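Local atomic coordinates of glucuronan lyase A (Trichoderma reesei, PDB entry 2ZZJ), a protein that probably cleaves beta-1,4-linked glucuronan chains internally as an endo-acting polysaccharide lyase with a calcium-bound beta-jelly-roll fold. Residues G12-V24 / T45-N59. Residues are numbered along the deposited sequence; the frame is centred on the assembly and turned at random.
Sequences GWDYVRKENQGTV and TPGYTGRYHSEVDHN
Arg17 grips Asp57 end-on in a bidentate salt bridge: NH1 reaches OD1 at 2.9 Å and NH2 reaches OD2 at 2.8 Å, both on syn lone pairs, with guanidinium and carboxylate 22° from coplanar. The arginine chain, extended as far as CD, bends at chi3 (-60°) and brings its guanidinium to that carboxylate. A weak bond from NH1 to Glu55 OE1, shared with Arg196, belongs to a second salt bridge of this network; Glu55 OE2 accepts from Gln91 NE2. Underneath, Arg17 and Glu55 of the antiparallel strands exchange backbone bonds both ways. Glu19 OE2 accepts from His53 N (2.9 Å, anti lone pair); His53 ND1, 2.4 Å from that oxygen, is so close that the length is doubtful. A water bridges Glu19 OE1 to Arg51 N. Asn20 OD1 accepts from Thr45 OG1 (3.0 Å) over the Tyr48 ring. Asp14 OD2 takes Asn59 N almost straight (172°). Val56 CG2 sits 3.4 Å from the centroid of Trp13's six-membered ring, a CH-pi contact. A leucine replacing Arg17 would probably leave the Asp57 carboxylate without its two-pronged mate. Strand 15-18, at its sheet's edge, is thus joined to 53-58 by main-chain ladder and Arg17 salt bridges, while Asp14 and Glu19, flanking it, accept main-chain N-H groups.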
loop_
_atom_site.group_PDB
_atom_site.type_symbol
_atom_site.label_atom_id
_atom_site.label_comp_id
_atom_site.label_asym_id
_atom_site.label_seq_id
_atom_site.Cartn_x
_atom_site.Cartn_y
_atom_site.Cartn_z
ATOM N N GLY A 12 -16.161 7.689 2.805
ATOM C CA GLY A 12 -16.219 6.272 2.461
ATOM C C GLY A 12 -15.061 5.506 3.035
ATOM O O GLY A 12 -15.097 4.287 3.077
ATOM N N TRP A 13 -14.009 6.214 3.450
ATOM C CA TRP A 13 -12.888 5.581 4.151
ATOM C C TRP A 13 -13.277 5.491 5.614
ATOM O O TRP A 13 -13.912 6.412 6.138
ATOM C CB TRP A 13 -11.629 6.434 4.028
ATOM C CG TRP A 13 -11.206 6.611 2.615
ATOM C CD1 TRP A 13 -11.382 7.714 1.836
ATOM C CD2 TRP A 13 -10.522 5.646 1.808
ATOM N NE1 TRP A 13 -10.848 7.495 0.581
ATOM C CE2 TRP A 13 -10.331 6.221 0.540
ATOM C CE3 TRP A 13 -10.052 4.345 2.041
ATOM C CZ2 TRP A 13 -9.668 5.541 -0.510
ATOM C CZ3 TRP A 13 -9.394 3.669 0.993
ATOM C CH2 TRP A 13 -9.208 4.283 -0.261
ATOM N N ASP A 14 -12.919 4.377 6.239
ATOM C CA ASP A 14 -13.218 4.119 7.652
ATOM C C ASP A 14 -12.431 5.015 8.590
ATOM O O ASP A 14 -12.929 5.396 9.663
ATOM C CB ASP A 14 -12.936 2.642 7.954
ATOM C CG ASP A 14 -13.854 1.699 7.151
ATOM O OD1 ASP A 14 -15.094 1.884 7.235
ATOM O OD2 ASP A 14 -13.368 0.791 6.430
ATOM N N TYR A 15 -11.197 5.341 8.209
ATOM C CA TYR A 15 -10.301 6.068 9.084
ATOM C C TYR A 15 -9.291 6.838 8.235
ATOM O O TYR A 15 -8.906 6.361 7.157
ATOM C CB TYR A 15 -9.577 5.105 10.019
ATOM C CG TYR A 15 -8.796 5.817 11.111
ATOM C CD1 TYR A 15 -9.454 6.488 12.156
ATOM C CD2 TYR A 15 -7.399 5.831 11.091
ATOM C CE1 TYR A 15 -8.717 7.153 13.153
ATOM C CE2 TYR A 15 -6.660 6.482 12.071
ATOM C CZ TYR A 15 -7.321 7.148 13.086
ATOM O OH TYR A 15 -6.557 7.773 14.047
ATOM N N VAL A 16 -8.926 8.024 8.723
ATOM C CA VAL A 16 -7.922 8.912 8.110
ATOM C C VAL A 16 -6.811 9.137 9.128
ATOM O O VAL A 16 -7.055 9.673 10.204
ATOM C CB VAL A 16 -8.559 10.232 7.667
ATOM C CG1 VAL A 16 -7.533 11.146 6.955
ATOM C CG2 VAL A 16 -9.746 9.925 6.757
ATOM N N ARG A 17 -5.598 8.708 8.790
ATOM C CA ARG A 17 -4.449 8.752 9.718
ATOM C C ARG A 17 -3.501 9.832 9.214
ATOM O O ARG A 17 -3.047 9.755 8.075
ATOM C CB ARG A 17 -3.766 7.391 9.752
ATOM C CG ARG A 17 -2.544 7.252 10.674
ATOM C CD ARG A 17 -1.957 5.802 10.678
ATOM N NE ARG A 17 -2.933 4.826 11.129
ATOM C CZ ARG A 17 -3.762 4.126 10.336
ATOM N NH1 ARG A 17 -3.694 4.206 8.981
ATOM N NH2 ARG A 17 -4.658 3.320 10.913
ATOM N N LYS A 18 -3.267 10.863 10.032
ATOM C CA LYS A 18 -2.368 11.967 9.678
ATOM C C LYS A 18 -1.387 12.125 10.819
ATOM O O LYS A 18 -1.537 13.030 11.639
ATOM C CB LYS A 18 -3.122 13.294 9.555
ATOM C CG LYS A 18 -4.368 13.320 8.713
ATOM C CD LYS A 18 -5.266 14.450 9.234
ATOM C CE LYS A 18 -6.732 14.102 9.080
ATOM N NZ LYS A 18 -7.545 14.313 10.343
ATOM N N GLU A 19 -0.400 11.250 10.877
ATOM C CA GLU A 19 0.548 11.180 11.980
ATOM C C GLU A 19 1.500 12.390 11.985
ATOM O O GLU A 19 2.001 12.833 10.926
ATOM C CB GLU A 19 1.305 9.862 11.861
ATOM C CG GLU A 19 1.670 9.185 13.120
ATOM C CD GLU A 19 2.086 7.729 12.910
ATOM O OE1 GLU A 19 2.202 6.984 13.925
ATOM O OE2 GLU A 19 2.306 7.317 11.753
ATOM N N ASN A 20 1.757 12.944 13.176
ATOM C CA ASN A 20 2.737 14.036 13.316
ATOM C C ASN A 20 2.319 15.273 12.512
ATOM O O ASN A 20 1.245 15.801 12.723
ATOM C CB ASN A 20 4.156 13.528 12.964
ATOM C CG ASN A 20 5.268 14.508 13.335
ATOM O OD1 ASN A 20 6.372 14.428 12.785
ATOM N ND2 ASN A 20 4.988 15.430 14.244
ATOM N N GLN A 21 3.142 15.730 11.575
ATOM C CA GLN A 21 2.767 16.861 10.737
ATOM C C GLN A 21 2.098 16.464 9.404
ATOM O O GLN A 21 1.887 17.306 8.539
ATOM C CB GLN A 21 3.973 17.765 10.466
ATOM C CG GLN A 21 4.405 18.586 11.705
ATOM C CD GLN A 21 5.529 19.599 11.433
ATOM O OE1 GLN A 21 5.681 20.124 10.323
ATOM N NE2 GLN A 21 6.316 19.888 12.474
ATOM N N GLY A 22 1.756 15.187 9.263
ATOM C CA GLY A 22 1.126 14.703 8.012
ATOM C C GLY A 22 -0.217 15.352 7.711
ATOM O O GLY A 22 -0.932 15.791 8.631
ATOM N N THR A 23 -0.567 15.429 6.428
ATOM C CA THR A 23 -1.890 15.892 6.001
ATOM C C THR A 23 -2.511 14.866 5.059
ATOM O O THR A 23 -1.790 14.081 4.437
ATOM C CB THR A 23 -1.857 17.292 5.320
ATOM O OG1 THR A 23 -1.113 17.256 4.090
ATOM C CG2 THR A 23 -1.235 18.356 6.270
ATOM N N VAL A 24 -3.837 14.859 4.992
ATOM C CA VAL A 24 -4.609 14.115 3.988
ATOM C C VAL A 24 -5.766 15.039 3.670
ATOM O O VAL A 24 -6.579 15.371 4.565
ATOM C CB VAL A 24 -5.181 12.778 4.526
ATOM C CG1 VAL A 24 -6.096 12.099 3.483
ATOM C CG2 VAL A 24 -4.059 11.792 4.952
ATOM N N THR A 45 10.748 15.544 10.700
ATOM C CA THR A 45 10.939 16.444 11.872
ATOM C C THR A 45 12.046 15.834 12.740
ATOM O O THR A 45 11.821 14.864 13.471
ATOM C CB THR A 45 9.636 16.630 12.713
ATOM O OG1 THR A 45 9.196 15.351 13.176
ATOM C CG2 THR A 45 8.510 17.270 11.904
ATOM N N PRO A 46 13.279 16.363 12.614
ATOM C CA PRO A 46 14.378 15.820 13.412
ATOM C C PRO A 46 13.998 15.812 14.899
ATOM O O PRO A 46 13.289 16.713 15.367
ATOM C CB PRO A 46 15.530 16.794 13.135
ATOM C CG PRO A 46 15.235 17.356 11.776
ATOM C CD PRO A 46 13.711 17.474 11.748
ATOM N N GLY A 47 14.386 14.755 15.594
ATOM C CA GLY A 47 14.098 14.619 17.027
ATOM C C GLY A 47 12.992 13.627 17.323
ATOM O O GLY A 47 13.084 12.856 18.285
ATOM N N TYR A 48 11.956 13.639 16.479
ATOM C CA TYR A 48 10.756 12.808 16.637
ATOM C C TYR A 48 11.120 11.336 16.516
ATOM O O TYR A 48 11.916 10.952 15.641
ATOM C CB TYR A 48 9.727 13.274 15.593
ATOM C CG TYR A 48 8.449 12.469 15.390
ATOM C CD1 TYR A 48 7.399 12.528 16.311
ATOM C CD2 TYR A 48 8.260 11.714 14.220
ATOM C CE1 TYR A 48 6.207 11.832 16.097
ATOM C CE2 TYR A 48 7.068 11.015 13.992
ATOM C CZ TYR A 48 6.045 11.079 14.931
ATOM O OH TYR A 48 4.872 10.383 14.725
ATOM N N THR A 49 10.591 10.519 17.424
ATOM C CA THR A 49 10.924 9.097 17.451
ATOM C C THR A 49 9.770 8.225 16.962
ATOM O O THR A 49 9.907 7.007 16.927
ATOM C CB THR A 49 11.318 8.616 18.862
ATOM O OG1 THR A 49 10.287 8.986 19.778
ATOM C CG2 THR A 49 12.626 9.260 19.308
ATOM N N GLY A 50 8.649 8.851 16.613
ATOM C CA GLY A 50 7.459 8.125 16.121
ATOM C C GLY A 50 7.435 7.864 14.612
ATOM O O GLY A 50 8.463 7.965 13.931
ATOM N N ARG A 51 6.252 7.551 14.083
ATOM C CA ARG A 51 6.133 7.122 12.679
ATOM C C ARG A 51 5.431 8.162 11.832
ATOM O O ARG A 51 4.945 9.164 12.348
ATOM C CB ARG A 51 5.502 5.721 12.577
ATOM C CG ARG A 51 6.458 4.631 13.040
ATOM C CD ARG A 51 5.894 3.239 12.918
ATOM N NE ARG A 51 6.822 2.186 13.367
ATOM C CZ ARG A 51 6.975 1.812 14.640
ATOM N NH1 ARG A 51 6.262 2.402 15.598
ATOM N NH2 ARG A 51 7.821 0.833 14.965
ATOM N N TYR A 52 5.424 7.947 10.512
ATOM C CA TYR A 52 5.072 8.993 9.577
ATOM C C TYR A 52 4.052 8.453 8.566
ATOM O O TYR A 52 4.336 8.368 7.366
ATOM C CB TYR A 52 6.332 9.422 8.831
ATOM C CG TYR A 52 7.363 10.233 9.619
ATOM C CD1 TYR A 52 7.270 11.619 9.707
ATOM C CD2 TYR A 52 8.487 9.602 10.199
ATOM C CE1 TYR A 52 8.259 12.382 10.405
ATOM C CE2 TYR A 52 9.474 10.355 10.884
ATOM C CZ TYR A 52 9.341 11.727 10.974
ATOM O OH TYR A 52 10.325 12.464 11.629
ATOM N N HIS A 53 2.870 8.089 9.060
ATOM C CA HIS A 53 1.777 7.588 8.204
ATOM C C HIS A 53 0.839 8.718 7.838
ATOM O O HIS A 53 0.312 9.415 8.718
ATOM C CB HIS A 53 0.898 6.598 8.965
ATOM C CG HIS A 53 1.561 5.330 9.364
ATOM N ND1 HIS A 53 2.228 5.187 10.564
ATOM C CD2 HIS A 53 1.569 4.109 8.780
ATOM C CE1 HIS A 53 2.640 3.943 10.687
ATOM N NE2 HIS A 53 2.251 3.266 9.621
ATOM N N SER A 54 0.578 8.888 6.548
ATOM C CA SER A 54 -0.563 9.712 6.103
ATOM C C SER A 54 -1.400 8.803 5.188
ATOM O O SER A 54 -1.068 8.635 4.018
ATOM C CB SER A 54 -0.105 10.958 5.355
ATOM O OG SER A 54 0.442 11.930 6.221
ATOM N N GLU A 55 -2.454 8.189 5.729
ATOM C CA GLU A 55 -3.147 7.079 5.054
ATOM C C GLU A 55 -4.670 7.185 5.229
ATOM O O GLU A 55 -5.159 7.874 6.154
ATOM C CB GLU A 55 -2.706 5.714 5.642
ATOM C CG GLU A 55 -1.260 5.275 5.290
ATOM C CD GLU A 55 -0.819 4.033 6.046
ATOM O OE1 GLU A 55 -1.204 3.877 7.243
ATOM O OE2 GLU A 55 -0.096 3.200 5.448
ATOM N N VAL A 56 -5.395 6.529 4.325
ATOM C CA VAL A 56 -6.821 6.303 4.508
ATOM C C VAL A 56 -7.047 4.809 4.513
ATOM O O VAL A 56 -6.358 4.070 3.797
ATOM C CB VAL A 56 -7.665 6.987 3.445
ATOM C CG1 VAL A 56 -7.569 8.513 3.633
ATOM C CG2 VAL A 56 -7.181 6.566 1.989
ATOM N N ASP A 57 -7.976 4.345 5.369
ATOM C CA ASP A 57 -8.105 2.903 5.634
ATOM C C ASP A 57 -9.433 2.404 5.102
ATOM O O ASP A 57 -10.485 3.046 5.322
ATOM C CB ASP A 57 -8.107 2.554 7.136
ATOM C CG ASP A 57 -6.814 2.904 7.860
ATOM O OD1 ASP A 57 -5.856 3.370 7.207
ATOM O OD2 ASP A 57 -6.805 2.756 9.131
ATOM N N HIS A 58 -9.380 1.273 4.411
ATOM C CA HIS A 58 -10.570 0.495 4.086
ATOM C C HIS A 58 -10.450 -0.773 4.906
ATOM O O HIS A 58 -9.649 -1.632 4.589
ATOM C CB HIS A 58 -10.615 0.141 2.601
ATOM C CG HIS A 58 -11.727 -0.793 2.233
ATOM N ND1 HIS A 58 -13.058 -0.425 2.307
ATOM C CD2 HIS A 58 -11.713 -2.061 1.763
ATOM C CE1 HIS A 58 -13.816 -1.434 1.909
ATOM N NE2 HIS A 58 -13.029 -2.440 1.583
ATOM N N ASN A 59 -11.234 -0.879 5.974
ATOM C CA ASN A 59 -11.035 -1.997 6.917
ATOM C C ASN A 59 -11.153 -3.397 6.351
ATOM O O ASN A 59 -10.404 -4.300 6.733
ATOM C CB ASN A 59 -11.946 -1.812 8.141
ATOM C CG ASN A 59 -11.483 -0.683 9.028
ATOM O OD1 ASN A 59 -10.288 -0.366 9.059
ATOM N ND2 ASN A 59 -12.425 -0.043 9.740
HETATM O O HOH W 1 -13.806 1.929 3.655
HETATM O O HOH W 2 3.895 7.039 15.927
#